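Local coordinates for ABC sugar transporter, periplasmic sugar binding protein (Legionella pneumophila subsp. pneumophila, PDB 3ROT) that probably binds a sugar in the periplasm and hands it to an ABC transporter for uptake, at residues L124-P138 with I155-G169. Numbering follows the deposited sequence.
Sequences LELTPSAKRALVLNP and ILQDKGIFFEELDVG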
loop_
_atom_site.group_PDB
_atom_site.type_symbol
_atom_site.label_atom_id
_atom_site.label_comp_id
_atom_site.label_asym_id
_atom_site.label_seq_id
_atom_site.Cartn_x
_atom_site.Cartn_y
_atom_site.Cartn_z
ATOM N N LEU A 124 3.384 -17.963 22.052
ATOM C CA LEU A 124 3.140 -18.449 23.405
ATOM C C LEU A 124 4.436 -18.501 24.198
ATOM O O LEU A 124 4.425 -18.406 25.423
ATOM C CB LEU A 124 2.479 -19.828 23.375
ATOM C CG LEU A 124 1.095 -19.848 22.721
ATOM C CD1 LEU A 124 0.441 -21.191 22.963
ATOM C CD2 LEU A 124 0.228 -18.742 23.301
ATOM N N GLU A 125 5.552 -18.642 23.494
ATOM C CA GLU A 125 6.861 -18.674 24.135
ATOM C C GLU A 125 7.263 -17.248 24.509
ATOM O O GLU A 125 7.652 -16.970 25.644
ATOM C CB GLU A 125 7.907 -19.256 23.183
ATOM C CG GLU A 125 9.300 -19.343 23.771
ATOM C CD GLU A 125 10.372 -19.582 22.718
ATOM O OE1 GLU A 125 10.145 -20.411 21.811
ATOM O OE2 GLU A 125 11.448 -18.945 22.802
ATOM N N LEU A 126 7.162 -16.345 23.540
ATOM C CA LEU A 126 7.532 -14.955 23.748
ATOM C C LEU A 126 6.519 -14.156 24.559
ATOM O O LEU A 126 6.873 -13.145 25.161
ATOM C CB LEU A 126 7.767 -14.277 22.392
ATOM C CG LEU A 126 8.857 -14.933 21.535
ATOM C CD1 LEU A 126 9.039 -14.138 20.246
ATOM C CD2 LEU A 126 10.165 -14.991 22.308
ATOM N N THR A 127 5.267 -14.606 24.579
ATOM C CA THR A 127 4.217 -13.919 25.326
ATOM C C THR A 127 3.548 -14.877 26.328
ATOM O O THR A 127 2.400 -15.292 26.143
ATOM C CB THR A 127 3.149 -13.331 24.367
ATOM O OG1 THR A 127 3.777 -12.409 23.455
ATOM C CG2 THR A 127 2.072 -12.593 25.148
ATOM N N PRO A 128 4.274 -15.246 27.398
ATOM C CA PRO A 128 3.803 -16.153 28.457
ATOM C C PRO A 128 2.540 -15.651 29.148
ATOM O O PRO A 128 1.722 -16.439 29.618
ATOM C CB PRO A 128 4.985 -16.204 29.423
ATOM C CG PRO A 128 6.154 -15.986 28.537
ATOM C CD PRO A 128 5.678 -14.867 27.638
ATOM N N SER A 129 2.392 -14.332 29.210
ATOM C CA SER A 129 1.237 -13.712 29.850
ATOM C C SER A 129 -0.023 -13.760 28.980
ATOM O O SER A 129 -1.041 -13.164 29.327
ATOM C CB SER A 129 1.562 -12.256 30.189
ATOM O OG SER A 129 1.798 -11.502 29.004
ATOM N N ALA A 130 0.047 -14.465 27.853
ATOM C CA ALA A 130 -1.085 -14.581 26.928
ATOM C C ALA A 130 -2.435 -14.845 27.612
ATOM O O ALA A 130 -2.585 -15.809 28.367
ATOM C CB ALA A 130 -0.800 -15.684 25.901
ATOM N N LYS A 131 -3.413 -13.987 27.322
ATOM C CA LYS A 131 -4.761 -14.089 27.883
ATOM C C LYS A 131 -5.800 -14.309 26.786
ATOM O O LYS A 131 -6.634 -15.209 26.874
ATOM C CB LYS A 131 -5.134 -12.803 28.630
ATOM C CG LYS A 131 -4.243 -12.448 29.804
ATOM C CD LYS A 131 -4.472 -13.381 30.990
ATOM C CE LYS A 131 -3.635 -12.950 32.194
ATOM N NZ LYS A 131 -3.965 -11.563 32.638
ATOM N N ARG A 132 -5.740 -13.467 25.757
ATOM C CA ARG A 132 -6.679 -13.527 24.653
ATOM C C ARG A 132 -6.010 -13.035 23.362
ATOM O O ARG A 132 -5.373 -11.977 23.348
ATOM C CB ARG A 132 -7.884 -12.646 24.978
ATOM C CG ARG A 132 -9.035 -12.739 23.995
ATOM C CD ARG A 132 -10.083 -11.668 24.296
ATOM N NE ARG A 132 -11.372 -11.971 23.677
ATOM C CZ ARG A 132 -12.223 -12.888 24.132
ATOM N NH1 ARG A 132 -11.932 -13.595 25.218
ATOM N NH2 ARG A 132 -13.367 -13.101 23.498
ATOM N N ALA A 133 -6.163 -13.807 22.290
ATOM C CA ALA A 133 -5.569 -13.465 21.000
ATOM C C ALA A 133 -6.603 -13.113 19.953
ATOM O O ALA A 133 -7.711 -13.651 19.944
ATOM C CB ALA A 133 -4.716 -14.614 20.486
ATOM N N LEU A 134 -6.219 -12.214 19.056
ATOM C CA LEU A 134 -7.085 -11.786 17.972
ATOM C C LEU A 134 -6.358 -12.082 16.662
ATOM O O LEU A 134 -5.192 -11.721 16.507
ATOM C CB LEU A 134 -7.371 -10.293 18.105
ATOM C CG LEU A 134 -8.261 -9.616 17.066
ATOM C CD1 LEU A 134 -9.692 -10.137 17.177
ATOM C CD2 LEU A 134 -8.213 -8.092 17.285
ATOM N N VAL A 135 -7.036 -12.765 15.742
ATOM C CA VAL A 135 -6.457 -13.110 14.447
ATOM C C VAL A 135 -7.096 -12.251 13.369
ATOM O O VAL A 135 -8.309 -12.338 13.131
ATOM C CB VAL A 135 -6.687 -14.592 14.087
ATOM C CG1 VAL A 135 -6.121 -14.882 12.693
ATOM C CG2 VAL A 135 -6.027 -15.487 15.128
ATOM N N LEU A 136 -6.276 -11.437 12.708
ATOM C CA LEU A 136 -6.769 -10.532 11.678
ATOM C C LEU A 136 -6.626 -11.108 10.267
ATOM O O LEU A 136 -5.517 -11.326 9.789
ATOM C CB LEU A 136 -6.034 -9.194 11.781
ATOM C CG LEU A 136 -5.907 -8.596 13.194
ATOM C CD1 LEU A 136 -5.277 -7.216 13.092
ATOM C CD2 LEU A 136 -7.277 -8.498 13.864
ATOM N N ASN A 137 -7.761 -11.355 9.614
ATOM C CA ASN A 137 -7.771 -11.910 8.266
ATOM C C ASN A 137 -8.124 -10.812 7.275
ATOM O O ASN A 137 -9.221 -10.246 7.318
ATOM C CB ASN A 137 -8.800 -13.041 8.148
ATOM C CG ASN A 137 -8.531 -13.955 6.954
ATOM O OD1 ASN A 137 -8.079 -13.504 5.901
ATOM N ND2 ASN A 137 -8.816 -15.247 7.116
ATOM N N PRO A 138 -7.190 -10.477 6.376
ATOM C CA PRO A 138 -7.515 -9.425 5.416
ATOM C C PRO A 138 -8.153 -9.962 4.146
ATOM O O PRO A 138 -8.612 -9.186 3.306
ATOM C CB PRO A 138 -6.163 -8.773 5.156
ATOM C CG PRO A 138 -5.242 -9.936 5.200
ATOM C CD PRO A 138 -5.737 -10.731 6.403
ATOM N N ILE A 155 -2.932 -24.288 18.108
ATOM C CA ILE A 155 -1.986 -24.083 19.194
ATOM C C ILE A 155 -2.669 -23.336 20.337
ATOM O O ILE A 155 -2.530 -23.709 21.497
ATOM C CB ILE A 155 -0.752 -23.280 18.729
ATOM C CG1 ILE A 155 -0.056 -24.011 17.571
ATOM C CG2 ILE A 155 0.192 -23.055 19.902
ATOM C CD1 ILE A 155 0.247 -25.484 17.835
ATOM N N LEU A 156 -3.425 -22.297 20.003
ATOM C CA LEU A 156 -4.115 -21.505 21.014
ATOM C C LEU A 156 -5.154 -22.314 21.773
ATOM O O LEU A 156 -5.330 -22.131 22.977
ATOM C CB LEU A 156 -4.788 -20.290 20.382
ATOM C CG LEU A 156 -3.864 -19.255 19.750
ATOM C CD1 LEU A 156 -4.706 -18.105 19.235
ATOM C CD2 LEU A 156 -2.845 -18.770 20.768
ATOM N N GLN A 157 -5.850 -23.194 21.065
ATOM C CA GLN A 157 -6.862 -24.032 21.688
ATOM C C GLN A 157 -6.178 -24.993 22.668
ATOM O O GLN A 157 -6.645 -25.187 23.787
ATOM C CB GLN A 157 -7.611 -24.831 20.624
ATOM C CG GLN A 157 -8.857 -25.532 21.141
ATOM C CD GLN A 157 -9.332 -26.637 20.211
ATOM O OE1 GLN A 157 -9.457 -26.439 18.998
ATOM N NE2 GLN A 157 -9.606 -27.808 20.778
ATOM N N ASP A 158 -5.067 -25.578 22.234
ATOM C CA ASP A 158 -4.308 -26.517 23.053
ATOM C C ASP A 158 -3.920 -25.966 24.412
ATOM O O ASP A 158 -3.882 -26.698 25.398
ATOM C CB ASP A 158 -3.028 -26.939 22.335
ATOM C CG ASP A 158 -3.144 -28.292 21.680
ATOM O OD1 ASP A 158 -3.889 -28.420 20.686
ATOM O OD2 ASP A 158 -2.489 -29.235 22.171
ATOM N N LYS A 159 -3.625 -24.673 24.455
ATOM C CA LYS A 159 -3.203 -24.035 25.692
ATOM C C LYS A 159 -4.329 -23.324 26.437
ATOM O O LYS A 159 -4.105 -22.725 27.488
ATOM C CB LYS A 159 -2.074 -23.054 25.386
ATOM C CG LYS A 159 -1.006 -23.656 24.488
ATOM C CD LYS A 159 -0.429 -24.937 25.081
ATOM C CE LYS A 159 0.607 -25.562 24.152
ATOM N NZ LYS A 159 1.250 -26.767 24.760
ATOM N N GLY A 160 -5.538 -23.394 25.895
ATOM C CA GLY A 160 -6.664 -22.752 26.547
ATOM C C GLY A 160 -6.637 -21.237 26.501
ATOM O O GLY A 160 -7.062 -20.570 27.448
ATOM N N ILE A 161 -6.126 -20.688 25.404
ATOM C CA ILE A 161 -6.073 -19.243 25.225
ATOM C C ILE A 161 -7.311 -18.870 24.420
ATOM O O ILE A 161 -7.571 -19.456 23.370
ATOM C CB ILE A 161 -4.828 -18.808 24.426
ATOM C CG1 ILE A 161 -3.553 -19.368 25.070
ATOM C CG2 ILE A 161 -4.769 -17.290 24.363
ATOM C CD1 ILE A 161 -3.271 -18.848 26.463
ATOM N N PHE A 162 -8.089 -17.919 24.924
ATOM C CA PHE A 162 -9.292 -17.477 24.230
ATOM C C PHE A 162 -8.855 -16.776 22.946
ATOM O O PHE A 162 -7.844 -16.077 22.932
ATOM C CB PHE A 162 -10.081 -16.498 25.099
ATOM C CG PHE A 162 -10.556 -17.078 26.398
ATOM C CD1 PHE A 162 -11.357 -18.221 26.417
ATOM C CD2 PHE A 162 -10.232 -16.468 27.604
ATOM C CE1 PHE A 162 -11.831 -18.747 27.623
ATOM C CE2 PHE A 162 -10.702 -16.985 28.818
ATOM C CZ PHE A 162 -11.503 -18.125 28.825
ATOM N N PHE A 163 -9.617 -16.947 21.873
ATOM C CA PHE A 163 -9.250 -16.323 20.607
ATOM C C PHE A 163 -10.444 -16.118 19.695
ATOM O O PHE A 163 -11.482 -16.754 19.861
ATOM C CB PHE A 163 -8.206 -17.184 19.888
ATOM C CG PHE A 163 -8.737 -18.514 19.420
ATOM C CD1 PHE A 163 -9.484 -18.608 18.247
ATOM C CD2 PHE A 163 -8.515 -19.669 20.166
ATOM C CE1 PHE A 163 -10.006 -19.835 17.821
ATOM C CE2 PHE A 163 -9.035 -20.902 19.749
ATOM C CZ PHE A 163 -9.781 -20.981 18.574
ATOM N N GLU A 164 -10.278 -15.231 18.719
ATOM C CA GLU A 164 -11.330 -14.948 17.756
ATOM C C GLU A 164 -10.682 -14.473 16.462
ATOM O O GLU A 164 -9.666 -13.781 16.497
ATOM C CB GLU A 164 -12.274 -13.871 18.308
ATOM C CG GLU A 164 -13.625 -13.781 17.590
ATOM C CD GLU A 164 -14.665 -12.969 18.367
ATOM O OE1 GLU A 164 -14.929 -13.300 19.546
ATOM O OE2 GLU A 164 -15.225 -12.003 17.798
ATOM N N GLU A 165 -11.245 -14.873 15.325
ATOM C CA GLU A 165 -10.724 -14.438 14.036
ATOM C C GLU A 165 -11.599 -13.303 13.537
ATOM O O GLU A 165 -12.825 -13.400 13.522
ATOM C CB GLU A 165 -10.719 -15.569 13.006
ATOM C CG GLU A 165 -10.043 -15.169 11.690
ATOM C CD GLU A 165 -9.996 -16.289 10.652
ATOM O OE1 GLU A 165 -9.685 -17.441 11.018
ATOM O OE2 GLU A 165 -10.251 -16.017 9.461
ATOM N N LEU A 166 -10.961 -12.217 13.133
ATOM C CA LEU A 166 -11.678 -11.054 12.651
ATOM C C LEU A 166 -11.356 -10.749 11.190
ATOM O O LEU A 166 -10.186 -10.666 10.810
ATOM C CB LEU A 166 -11.321 -9.853 13.529
ATOM C CG LEU A 166 -11.861 -8.469 13.180
ATOM C CD1 LEU A 166 -13.385 -8.482 13.199
ATOM C CD2 LEU A 166 -11.307 -7.460 14.183
ATOM N N ASP A 167 -12.403 -10.603 10.381
ATOM C CA ASP A 167 -12.259 -10.271 8.965
ATOM C C ASP A 167 -12.101 -8.756 8.891
ATOM O O ASP A 167 -13.075 -8.018 9.027
ATOM C CB ASP A 167 -13.507 -10.711 8.193
ATOM C CG ASP A 167 -13.588 -10.113 6.788
ATOM O OD1 ASP A 167 -12.650 -9.422 6.327
ATOM O OD2 ASP A 167 -14.619 -10.348 6.127
ATOM N N VAL A 168 -10.875 -8.294 8.675
ATOM C CA VAL A 168 -10.619 -6.856 8.620
ATOM C C VAL A 168 -10.539 -6.271 7.216
ATOM O O VAL A 168 -10.513 -5.057 7.058
ATOM C CB VAL A 168 -9.313 -6.493 9.373
ATOM C CG1 VAL A 168 -9.446 -6.834 10.848
ATOM C CG2 VAL A 168 -8.134 -7.247 8.765
ATOM N N GLY A 169 -10.513 -7.124 6.197
ATOM C CA GLY A 169 -10.414 -6.623 4.837
ATOM C C GLY A 169 -9.041 -6.007 4.601
ATOM O O GLY A 169 -8.108 -6.277 5.358
#
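Leu-124, in the last turn of its helix, sets its two methyls against the end of helix 143-158 and the residues that follow: CD1 meets Ile-155 CG2 at 3.6 Å and also the aliphatic part of Lys-159, while CD2 reaches Leu-156 and Ile-161. After the type I turn from Thr-127 to Ala-130, the methyl of Ala-130 touches Ile-161 CD1. The chain then runs as strand 132-137 beside strand 162-167, parallel and in step. Arg-132 stretches out with CG anti to its own N (chi1 -173°), which lays NH1 3.4 Å from Phe-162 CB, the guanidinium turned 44° from the phenyl ring; its NE hydrogen-bonds Tyr-182 OH. The first hydrogen bond between the strands is Ala-133 N to Phe-162 O, and Ala-133 CB packs 3.7 Å from Leu-156 CD1 on the helix-covered face. Glu-164 N to Ala-133 O is bent, but the bonds straighten from Val-135 on, Leu-166 N giving a 2.7 Å bond to Val-135 O at 174°. Leu-136 lies alongside Leu-166, both pointing the same way. Back on the face of Ala-133, Asn-137 ND2 reaches Glu-165 OE2 at 2.9 Å, coming from above the carboxylate plane; Lys-153 makes a salt bridge to OE1, so both carboxylate oxygens are engaged. Asn-137 O takes Val-168 N at 2.9 Å to end the ladder, and Pro-138 CB rests against Gly-169 O. In this beta-alpha-beta unit of a periplasmic binding protein lobe, helix 143-158 covers the face of Ala-133 and Asn-137, helix 172-185 packs on that of Leu-134, and strand 191-194 flanks strand 132-137 across from edge strand 162-167.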